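Local structure of LPXTG cell wall surface protein (Streptococcus gordonii, 4IGB) at residues 53-58 and 67-72; 90-95 and 107-112; 149-154 and 280-285; 174-179 and 269-274. The protein probably acts as an adhesin on the bacterial surface, covalently held to peptidoglycan at its far end, with this chain comprising its N-terminal N1 and N2 domains. One frame throughout, in Å; residues are numbered along the deposited sequence.

How the interactions relate
From the N terminus, interaction 1 comes first, closing a short loop between strands 47-53 and 68-75. Interaction 2 follows in series and pairs the two arms of the hairpin 84-100/103-118. Interaction 3 then closes a much longer loop, from 149-154 to 280-285, and interaction 4 is nested inside it. None of the contacts cross along the chain. Interactions 1 and 3 belong to one antiparallel sheet of the N1 domain, interactions 2 and 4 to another, where strands 103-118 and 170-182 are neighbours. The two sheets meet through apolar side chains: Phe72 reaches Leu90, Leu109 meets Phe150, and Ile152 packs on Phe271. The four contacts thus illustrate both dimensions of a β-sandwich, pairing within sheets and packing between them.

Interaction 1: 53-58 and 67-72; sequences SNPHYE and GEMENF
Ser53 and Glu68 face each other as a non-hydrogen-bonded antiparallel pair, with their CA atoms 4.6 Å apart, and their side chains meet on the same face of the sheet. The Ser53 hydroxyl stands anti to the backbone N (chi1 -177°). The Glu68 chain bends at chi2 (-65°), and its carboxylate lies beside the serine. Ser53 OG donates to Glu68 OE2, but the modelled 2.5 Å is so short that the exact length is doubtful. The other oxygen, Glu68 OE1, is 3.1 Å from Ser53 CB and accepts a hydrogen bond from His51 NE2. One residue on, Asn54 N points at Gly67 O, again at a doubtfully short separation. Asn54, with positive phi, follows the end of strand 47-53, while Gly67, preceded by a cis peptide bond, stands just before strand 68-75. On the inner side Pro55 and Met69 cross obliquely: Pro55 CG is 4.0 Å from Met69 SD and 4.1 Å from Met69 CE, the methyl being swung round by the bend at chi3 (-75°). Met69 also touches Tyr157 of strand 157-158 and Ser140 and Ser142 of strand 135-142. Strand 68-75 runs between strand 135-142 and the outermost strand 47-53, and the chain passes from the latter into the short strand 56-57.

Interaction 2: 90-95 and 107-112; sequences LSLKFT and AYLNFN
Leu90 to Phe94 and Ala107 to Phe111 are facing lengths of the β hairpin formed by strands 84-100 and 103-118, whose short segments run antiparallel at 166°. Leu92 and Leu109 form a hydrogen-bonded pair, with Leu92 N 2.8 Å from Leu109 O and Leu109 N 3.0 Å from Leu92 O; Phe94 and Ala107 are joined in the same way. On the partly exposed face, Lys93 and Tyr108 lie side by side and point the same way. The lysine is extended, CG anti to its backbone N (chi1 -179°), and its methylenes follow the tyrosine: Lys93 CG is 3.6 Å from Tyr108 CE1, and Lys93 CE is 3.4 Å from Tyr108 OH. The same ring makes a cation-pi contact with Arg181. Nearby, Asn110 OD1 approaches Ser91 CB at 3.0 Å, while Asn110 ND2 donates to Asn112 OD1. The buried face is apolar. Phe94 CE2 brings its ring edge to Leu109 CB at 4.2 Å, and Leu90 and Phe111 run side by side, with Leu90 CB 4.1 Å from Phe111 CD1. Leu90, Leu92 and Leu109 all touch Phe139 of the facing sheet. One polar face and one face turned into a core are the mark of an amphipathic hairpin in a β-sandwich.

Interaction 3: 149-154 and 280-285; sequences AFEIGN and SAVFGL
Phe150 with Phe283 and, two residues along, Ile152 with Ala281 form hydrogen-bonded antiparallel pairs, each closed by two backbone bonds; Phe283 N reaches Phe150 O at 2.7 Å. At the far end Gly153 and Ser280 come together with CA atoms only 3.8 Å apart, a closeness allowed by the absence of a side chain on Gly153. Among polar side chains, Ser280 OG donates to Glu151 OE2, meeting the oxygen on its anti side and 33° out of the carboxylate plane; the modelled 2.5 Å is very short and probably not exact. Tyr157 OH also bonds to this oxygen, and Trp145 NE1 binds Glu151 OE1 weakly, so both oxygens of the buried carboxylate have partners. The aromatic contact is chiefly CH-pi. Phe150 CG sits between backbone N and carbonyl carbon (chi1 55°), and Phe283 CB lies over one face of the Phe150 ring, 4.0 Å from its centroid. The two rings are near parallel (30°) but slid apart, with centroids 5.8 Å from each other and little overlap. Ile152 crosses Phe283 at about a right angle, its CD1 4.0 Å from Phe283 CE2. Among aliphatic groups, Ala149 CB and Val282 CG1 are tightly packed at 3.4 Å on the side of Glu151. Ile152 and Phe283 also touch Tyr273 of the other sheet, the aromatic and aliphatic interleaving expected in the core of a β-sandwich.

Interaction 4: 174-179 and 269-274; sequences ADVTAE and MNFGYS
Asn270 and Asp175 cross at about a right angle, the amide and carboxylate planes 32° apart. Asn270 CG is anti to the backbone N (chi1 178°), and the amide nitrogen beyond it has two acceptors on the opposite strand. Asn270 ND2 donates to Asp175 OD1 at 2.9 Å, on the syn side of that oxygen, and to Val176 O at 2.8 Å, from well above the carbonyl plane. Lys214 NZ makes a salt bridge with Asp175 OD2 and a hydrogen bond with Asn270 OD1, while Asn112 ND2 bonds both Asp175 OD1 and Thr177 OG1. This network should help offset the aspartate's charge. It occupies one face of an antiparallel sheet in the N1 β-sandwich, where strand 170-182 lies between strands 103-118 and 268-274. The other face is turned into the core. There Val176 and Phe271 lie side by side, pointing the same way. Phe271 CG takes the crowded position between backbone N and carbonyl carbon (chi1 66°), and Val176 CB stands over one face, 3.9 Å from the centroid of the Phe271 ring. Ala178 CB meets the ring edge, 4.0 Å from Phe271 CE1. Tyr273 leads away from strand 170-182, across Ile152 and Ala281 of the facing sheet, and its hydroxyl bonds Glu209.

Interaction 1: 53-58 and 67-72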
# COMPACT_ATOMS: atom_id res chain seq x y z
N SER B 53 19.26 15.03 15.86
CA SER B 53 20.11 15.36 14.72
C SER B 53 21.39 14.51 14.75
O SER B 53 22.17 14.58 15.70
CB SER B 53 20.46 16.85 14.74
OG SER B 53 21.23 17.19 13.60
N ASN B 54 21.60 13.70 13.73
CA ASN B 54 22.69 12.73 13.73
C ASN B 54 22.65 11.87 14.98
O ASN B 54 23.57 11.94 15.81
CB ASN B 54 24.04 13.42 13.62
CG ASN B 54 24.08 14.45 12.52
OD1 ASN B 54 23.63 14.20 11.39
ND2 ASN B 54 24.61 15.63 12.84
N PRO B 55 21.59 11.09 15.14
CA PRO B 55 21.41 10.28 16.34
C PRO B 55 22.45 9.17 16.45
O PRO B 55 22.93 8.67 15.43
CB PRO B 55 20.02 9.67 16.14
CG PRO B 55 19.87 9.59 14.66
CD PRO B 55 20.59 10.78 14.10
N HIS B 56 22.79 8.80 17.68
CA HIS B 56 23.69 7.69 17.91
C HIS B 56 22.88 6.41 18.00
O HIS B 56 21.83 6.37 18.65
CB HIS B 56 24.49 7.90 19.20
CG HIS B 56 25.43 9.07 19.14
ND1 HIS B 56 26.76 8.92 18.84
CD2 HIS B 56 25.23 10.39 19.35
CE1 HIS B 56 27.35 10.11 18.86
NE2 HIS B 56 26.43 11.02 19.16
N TYR B 57 23.34 5.36 17.33
CA TYR B 57 22.60 4.11 17.28
C TYR B 57 22.73 3.28 18.55
O TYR B 57 23.82 2.85 18.92
CB TYR B 57 23.02 3.27 16.07
CG TYR B 57 22.26 1.97 15.95
CD1 TYR B 57 21.03 1.92 15.30
CD2 TYR B 57 22.76 0.80 16.49
CE1 TYR B 57 20.33 0.74 15.18
CE2 TYR B 57 22.06 -0.39 16.38
CZ TYR B 57 20.85 -0.41 15.73
OH TYR B 57 20.15 -1.59 15.62
N GLU B 58 21.60 3.07 19.22
CA GLU B 58 21.53 2.18 20.39
C GLU B 58 22.15 2.73 21.70
O GLU B 58 21.54 2.63 22.77
CB GLU B 58 22.10 0.79 20.08
CG GLU B 58 22.03 -0.15 21.28
CD GLU B 58 22.25 -1.60 20.92
OE1 GLU B 58 22.87 -1.87 19.87
OE2 GLU B 58 21.79 -2.47 21.69
N GLY B 67 21.02 11.85 8.86
CA GLY B 67 21.14 13.15 9.50
C GLY B 67 20.04 13.49 10.50
O GLY B 67 20.32 13.60 11.69
N GLU B 68 18.80 13.68 10.04
CA GLU B 68 17.74 14.19 10.93
C GLU B 68 16.62 13.18 11.19
O GLU B 68 16.16 12.47 10.29
CB GLU B 68 17.17 15.52 10.42
CG GLU B 68 18.23 16.62 10.21
CD GLU B 68 18.91 17.08 11.48
OE1 GLU B 68 18.28 17.09 12.55
OE2 GLU B 68 20.10 17.45 11.42
N MET B 69 16.18 13.13 12.44
CA MET B 69 15.23 12.11 12.87
C MET B 69 14.20 12.71 13.81
O MET B 69 14.50 13.61 14.60
CB MET B 69 15.97 10.99 13.61
CG MET B 69 15.06 10.06 14.42
SD MET B 69 15.97 8.76 15.28
CE MET B 69 16.36 7.67 13.91
N GLU B 70 12.97 12.22 13.70
CA GLU B 70 11.97 12.53 14.72
C GLU B 70 11.72 11.25 15.48
O GLU B 70 11.33 10.23 14.90
CB GLU B 70 10.69 13.08 14.10
CG GLU B 70 9.70 13.65 15.14
CD GLU B 70 10.13 14.99 15.72
OE1 GLU B 70 11.09 15.60 15.20
OE2 GLU B 70 9.50 15.44 16.70
N ASN B 71 11.97 11.30 16.79
CA ASN B 71 11.97 10.11 17.62
C ASN B 71 10.83 10.08 18.61
O ASN B 71 10.44 11.12 19.15
CB ASN B 71 13.28 9.99 18.40
CG ASN B 71 13.53 8.58 18.88
OD1 ASN B 71 14.04 8.39 19.99
ND2 ASN B 71 13.17 7.59 18.08
N PHE B 72 10.33 8.89 18.89
CA PHE B 72 9.20 8.73 19.81
C PHE B 72 9.47 7.62 20.80
O PHE B 72 9.74 6.47 20.41
CB PHE B 72 7.91 8.44 19.05
CG PHE B 72 7.50 9.52 18.10
CD1 PHE B 72 8.08 9.62 16.84
CD2 PHE B 72 6.49 10.42 18.44
CE1 PHE B 72 7.67 10.61 15.95
CE2 PHE B 72 6.10 11.41 17.57
CZ PHE B 72 6.69 11.51 16.32

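Interaction 2: 90-95 and 107-112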
# COMPACT_ATOMS: atom_id res chain seq x y z
N LEU B 90 -0.33 7.25 19.90
CA LEU B 90 0.17 8.10 18.83
C LEU B 90 -0.63 7.91 17.56
O LEU B 90 -0.79 6.79 17.06
CB LEU B 90 1.64 7.79 18.55
CG LEU B 90 2.32 8.71 17.53
CD1 LEU B 90 2.29 10.15 18.05
CD2 LEU B 90 3.76 8.28 17.25
N SER B 91 -1.10 9.03 17.02
CA SER B 91 -1.79 9.07 15.74
C SER B 91 -1.13 10.12 14.83
O SER B 91 -0.97 11.28 15.23
CB SER B 91 -3.27 9.42 15.96
OG SER B 91 -3.88 9.74 14.73
N LEU B 92 -0.75 9.72 13.62
CA LEU B 92 0.00 10.60 12.74
C LEU B 92 -0.67 10.83 11.40
O LEU B 92 -1.40 9.98 10.91
CB LEU B 92 1.39 10.01 12.44
CG LEU B 92 2.24 9.73 13.68
CD1 LEU B 92 3.47 8.94 13.29
CD2 LEU B 92 2.62 11.05 14.35
N LYS B 93 -0.35 11.95 10.78
CA LYS B 93 -0.71 12.16 9.40
C LYS B 93 0.54 12.55 8.60
O LYS B 93 1.33 13.37 9.06
CB LYS B 93 -1.78 13.25 9.30
CG LYS B 93 -2.24 13.52 7.89
CD LYS B 93 -3.19 14.69 7.84
CE LYS B 93 -3.52 15.05 6.38
NZ LYS B 93 -4.65 16.03 6.33
N PHE B 94 0.71 11.94 7.43
CA PHE B 94 1.69 12.43 6.47
C PHE B 94 0.91 13.08 5.34
O PHE B 94 0.17 12.41 4.64
CB PHE B 94 2.56 11.29 5.93
CG PHE B 94 3.40 10.62 6.98
CD1 PHE B 94 4.72 10.97 7.16
CD2 PHE B 94 2.85 9.63 7.78
CE1 PHE B 94 5.50 10.35 8.14
CE2 PHE B 94 3.61 9.00 8.77
CZ PHE B 94 4.94 9.36 8.94
N THR B 95 1.08 14.39 5.18
CA THR B 95 0.30 15.14 4.20
C THR B 95 1.01 15.26 2.84
O THR B 95 2.18 15.60 2.77
CB THR B 95 -0.02 16.57 4.71
OG1 THR B 95 -0.73 16.49 5.95
CG2 THR B 95 -0.90 17.31 3.70
N ALA B 107 -1.26 10.06 3.98
CA ALA B 107 -1.16 8.84 4.77
C ALA B 107 -1.54 9.10 6.22
O ALA B 107 -1.27 10.17 6.77
CB ALA B 107 0.24 8.26 4.70
N TYR B 108 -2.16 8.11 6.83
CA TYR B 108 -2.44 8.16 8.26
C TYR B 108 -1.80 6.94 8.88
O TYR B 108 -1.90 5.84 8.34
CB TYR B 108 -3.96 8.20 8.50
CG TYR B 108 -4.57 9.45 7.94
CD1 TYR B 108 -4.79 10.56 8.75
CD2 TYR B 108 -4.88 9.55 6.59
CE1 TYR B 108 -5.33 11.72 8.24
CE2 TYR B 108 -5.43 10.72 6.07
CZ TYR B 108 -5.64 11.80 6.90
OH TYR B 108 -6.16 12.96 6.41
N LEU B 109 -1.13 7.14 10.00
CA LEU B 109 -0.47 6.05 10.70
C LEU B 109 -0.90 6.11 12.16
O LEU B 109 -0.49 7.00 12.91
CB LEU B 109 1.05 6.16 10.58
CG LEU B 109 1.84 4.92 10.98
CD1 LEU B 109 1.49 3.80 10.03
CD2 LEU B 109 3.35 5.19 10.97
N ASN B 110 -1.74 5.17 12.56
CA ASN B 110 -2.24 5.14 13.92
C ASN B 110 -1.67 3.96 14.71
O ASN B 110 -1.78 2.79 14.30
CB ASN B 110 -3.77 5.14 13.94
CG ASN B 110 -4.32 5.47 15.32
OD1 ASN B 110 -4.20 6.60 15.79
ND2 ASN B 110 -4.89 4.48 15.99
N PHE B 111 -1.03 4.28 15.83
CA PHE B 111 -0.64 3.26 16.79
C PHE B 111 -1.84 2.97 17.66
O PHE B 111 -2.20 3.76 18.53
CB PHE B 111 0.57 3.69 17.61
CG PHE B 111 1.85 3.65 16.85
CD1 PHE B 111 2.16 4.65 15.93
CD2 PHE B 111 2.73 2.58 16.99
CE1 PHE B 111 3.33 4.60 15.20
CE2 PHE B 111 3.92 2.52 16.25
CZ PHE B 111 4.21 3.55 15.36
N ASN B 112 -2.49 1.84 17.41
CA ASN B 112 -3.68 1.46 18.16
C ASN B 112 -3.29 1.04 19.55
O ASN B 112 -4.00 1.30 20.51
CB ASN B 112 -4.39 0.32 17.45
CG ASN B 112 -4.69 0.65 16.00
OD1 ASN B 112 -5.34 1.67 15.71
ND2 ASN B 112 -4.20 -0.18 15.08

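Interaction 3: 149-154 and 280-285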
# COMPACT_ATOMS: atom_id res chain seq x y z
N ALA B 149 10.85 6.58 4.82
CA ALA B 149 10.49 5.44 5.64
C ALA B 149 10.32 5.82 7.10
O ALA B 149 10.79 6.86 7.55
CB ALA B 149 11.55 4.33 5.49
N PHE B 150 9.64 4.95 7.82
CA PHE B 150 9.60 5.03 9.27
C PHE B 150 10.13 3.74 9.89
O PHE B 150 10.18 2.69 9.23
CB PHE B 150 8.20 5.38 9.78
CG PHE B 150 7.12 4.44 9.32
CD1 PHE B 150 6.85 3.27 10.01
CD2 PHE B 150 6.35 4.75 8.20
CE1 PHE B 150 5.84 2.41 9.60
CE2 PHE B 150 5.34 3.89 7.77
CZ PHE B 150 5.08 2.72 8.48
N GLU B 151 10.52 3.82 11.15
CA GLU B 151 11.12 2.70 11.85
C GLU B 151 10.34 2.36 13.10
O GLU B 151 10.05 3.24 13.89
CB GLU B 151 12.55 3.07 12.22
CG GLU B 151 13.30 2.04 13.05
CD GLU B 151 14.79 2.34 13.08
OE1 GLU B 151 15.22 3.24 12.32
OE2 GLU B 151 15.53 1.68 13.86
N ILE B 152 10.00 1.08 13.28
CA ILE B 152 9.36 0.62 14.50
C ILE B 152 10.28 -0.37 15.18
O ILE B 152 10.84 -1.25 14.53
CB ILE B 152 8.01 -0.04 14.21
CG1 ILE B 152 7.11 0.92 13.43
CG2 ILE B 152 7.34 -0.45 15.50
CD1 ILE B 152 5.86 0.29 12.89
N GLY B 153 10.46 -0.23 16.49
CA GLY B 153 11.40 -1.08 17.21
C GLY B 153 11.83 -0.47 18.53
O GLY B 153 11.44 0.66 18.85
N ASN B 154 12.63 -1.21 19.30
CA ASN B 154 13.02 -0.78 20.65
C ASN B 154 14.52 -0.53 20.77
O ASN B 154 15.09 -0.58 21.86
CB ASN B 154 12.58 -1.81 21.67
CG ASN B 154 13.30 -3.14 21.50
OD1 ASN B 154 13.95 -3.38 20.49
ND2 ASN B 154 13.18 -4.00 22.50
N SER B 280 14.80 -3.45 15.35
CA SER B 280 13.79 -2.62 14.75
C SER B 280 13.73 -2.94 13.27
O SER B 280 14.63 -3.60 12.73
CB SER B 280 14.12 -1.14 14.96
OG SER B 280 15.29 -0.78 14.25
N ALA B 281 12.66 -2.49 12.63
CA ALA B 281 12.50 -2.68 11.19
C ALA B 281 12.04 -1.38 10.55
O ALA B 281 11.47 -0.50 11.21
CB ALA B 281 11.51 -3.80 10.90
N VAL B 282 12.27 -1.27 9.25
CA VAL B 282 12.03 -0.03 8.54
C VAL B 282 10.95 -0.28 7.51
O VAL B 282 10.95 -1.31 6.83
CB VAL B 282 13.33 0.46 7.84
CG1 VAL B 282 13.08 1.74 7.08
CG2 VAL B 282 14.43 0.67 8.86
N PHE B 283 10.02 0.66 7.40
CA PHE B 283 8.87 0.49 6.52
C PHE B 283 8.61 1.72 5.67
O PHE B 283 8.76 2.85 6.14
CB PHE B 283 7.61 0.24 7.34
CG PHE B 283 7.72 -0.91 8.29
CD1 PHE B 283 7.37 -2.18 7.89
CD2 PHE B 283 8.16 -0.70 9.59
CE1 PHE B 283 7.46 -3.26 8.78
CE2 PHE B 283 8.26 -1.75 10.48
CZ PHE B 283 7.91 -3.04 10.07
N GLY B 284 8.19 1.48 4.44
CA GLY B 284 7.59 2.53 3.63
C GLY B 284 6.16 2.16 3.33
O GLY B 284 5.70 1.10 3.73
N LEU B 285 5.43 3.03 2.64
CA LEU B 285 4.11 2.66 2.17
C LEU B 285 4.10 2.79 0.66
O LEU B 285 4.70 3.70 0.11
CB LEU B 285 3.01 3.52 2.80
CG LEU B 285 2.93 3.54 4.32
CD1 LEU B 285 1.84 4.53 4.75
CD2 LEU B 285 2.63 2.16 4.86

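Interaction 4: 174-179 and 269-274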
# COMPACT_ATOMS: atom_id res chain seq x y z
N ALA B 174 3.85 -3.57 18.65
CA ALA B 174 3.11 -2.41 18.16
C ALA B 174 2.02 -2.83 17.20
O ALA B 174 2.29 -3.49 16.20
CB ALA B 174 4.06 -1.41 17.49
N ASP B 175 0.79 -2.43 17.52
CA ASP B 175 -0.38 -2.70 16.69
C ASP B 175 -0.74 -1.39 15.99
O ASP B 175 -1.06 -0.39 16.62
CB ASP B 175 -1.52 -3.19 17.59
CG ASP B 175 -2.78 -3.56 16.83
OD1 ASP B 175 -3.11 -2.89 15.83
OD2 ASP B 175 -3.45 -4.53 17.25
N VAL B 176 -0.67 -1.40 14.66
CA VAL B 176 -0.65 -0.17 13.89
C VAL B 176 -1.56 -0.26 12.68
O VAL B 176 -1.69 -1.32 12.05
CB VAL B 176 0.78 0.14 13.39
CG1 VAL B 176 0.85 1.53 12.82
CG2 VAL B 176 1.83 -0.02 14.53
N THR B 177 -2.20 0.84 12.34
CA THR B 177 -3.03 0.88 11.16
C THR B 177 -2.49 1.98 10.24
O THR B 177 -2.35 3.13 10.66
CB THR B 177 -4.49 1.14 11.53
OG1 THR B 177 -4.95 0.08 12.36
CG2 THR B 177 -5.38 1.24 10.26
N ALA B 178 -2.16 1.60 9.01
CA ALA B 178 -1.73 2.56 8.02
C ALA B 178 -2.83 2.68 7.00
O ALA B 178 -3.50 1.69 6.66
CB ALA B 178 -0.43 2.10 7.35
N GLU B 179 -3.03 3.88 6.49
CA GLU B 179 -4.08 4.13 5.52
C GLU B 179 -3.67 5.25 4.61
O GLU B 179 -3.10 6.25 5.06
CB GLU B 179 -5.40 4.50 6.23
CG GLU B 179 -6.56 4.73 5.26
CD GLU B 179 -7.77 5.37 5.93
OE1 GLU B 179 -7.99 5.16 7.13
OE2 GLU B 179 -8.51 6.10 5.25
N MET B 269 -4.29 -1.06 6.07
CA MET B 269 -3.80 -2.32 6.59
C MET B 269 -3.54 -2.17 8.08
O MET B 269 -2.93 -1.19 8.51
CB MET B 269 -2.51 -2.73 5.86
CG MET B 269 -2.11 -4.19 6.05
SD MET B 269 -0.77 -4.76 4.95
CE MET B 269 -1.32 -4.21 3.35
N ASN B 270 -4.04 -3.12 8.86
CA ASN B 270 -3.74 -3.16 10.29
C ASN B 270 -2.64 -4.19 10.50
O ASN B 270 -2.90 -5.39 10.51
CB ASN B 270 -5.01 -3.50 11.09
CG ASN B 270 -4.76 -3.60 12.60
OD1 ASN B 270 -5.59 -4.09 13.37
ND2 ASN B 270 -3.60 -3.13 13.01
N PHE B 271 -1.41 -3.72 10.60
CA PHE B 271 -0.26 -4.59 10.79
C PHE B 271 0.27 -4.47 12.20
O PHE B 271 -0.24 -3.71 13.01
CB PHE B 271 0.86 -4.27 9.78
CG PHE B 271 1.49 -2.90 9.99
CD1 PHE B 271 0.88 -1.76 9.49
CD2 PHE B 271 2.69 -2.77 10.68
CE1 PHE B 271 1.46 -0.50 9.68
CE2 PHE B 271 3.28 -1.52 10.86
CZ PHE B 271 2.67 -0.39 10.36
N GLY B 272 1.30 -5.25 12.49
CA GLY B 272 1.90 -5.23 13.80
C GLY B 272 3.36 -5.58 13.64
O GLY B 272 3.78 -6.06 12.58
N TYR B 273 4.14 -5.32 14.67
CA TYR B 273 5.55 -5.65 14.68
C TYR B 273 5.92 -5.96 16.10
O TYR B 273 5.53 -5.22 17.02
CB TYR B 273 6.38 -4.46 14.20
CG TYR B 273 7.88 -4.69 14.28
CD1 TYR B 273 8.56 -5.37 13.27
CD2 TYR B 273 8.63 -4.20 15.35
CE1 TYR B 273 9.93 -5.58 13.33
CE2 TYR B 273 10.01 -4.39 15.41
CZ TYR B 273 10.65 -5.09 14.41
OH TYR B 273 12.01 -5.29 14.47
N SER B 274 6.65 -7.04 16.32
CA SER B 274 7.19 -7.28 17.66
C SER B 274 8.69 -7.50 17.59
O SER B 274 9.21 -8.06 16.62
CB SER B 274 6.46 -8.41 18.39
OG SER B 274 6.69 -9.67 17.78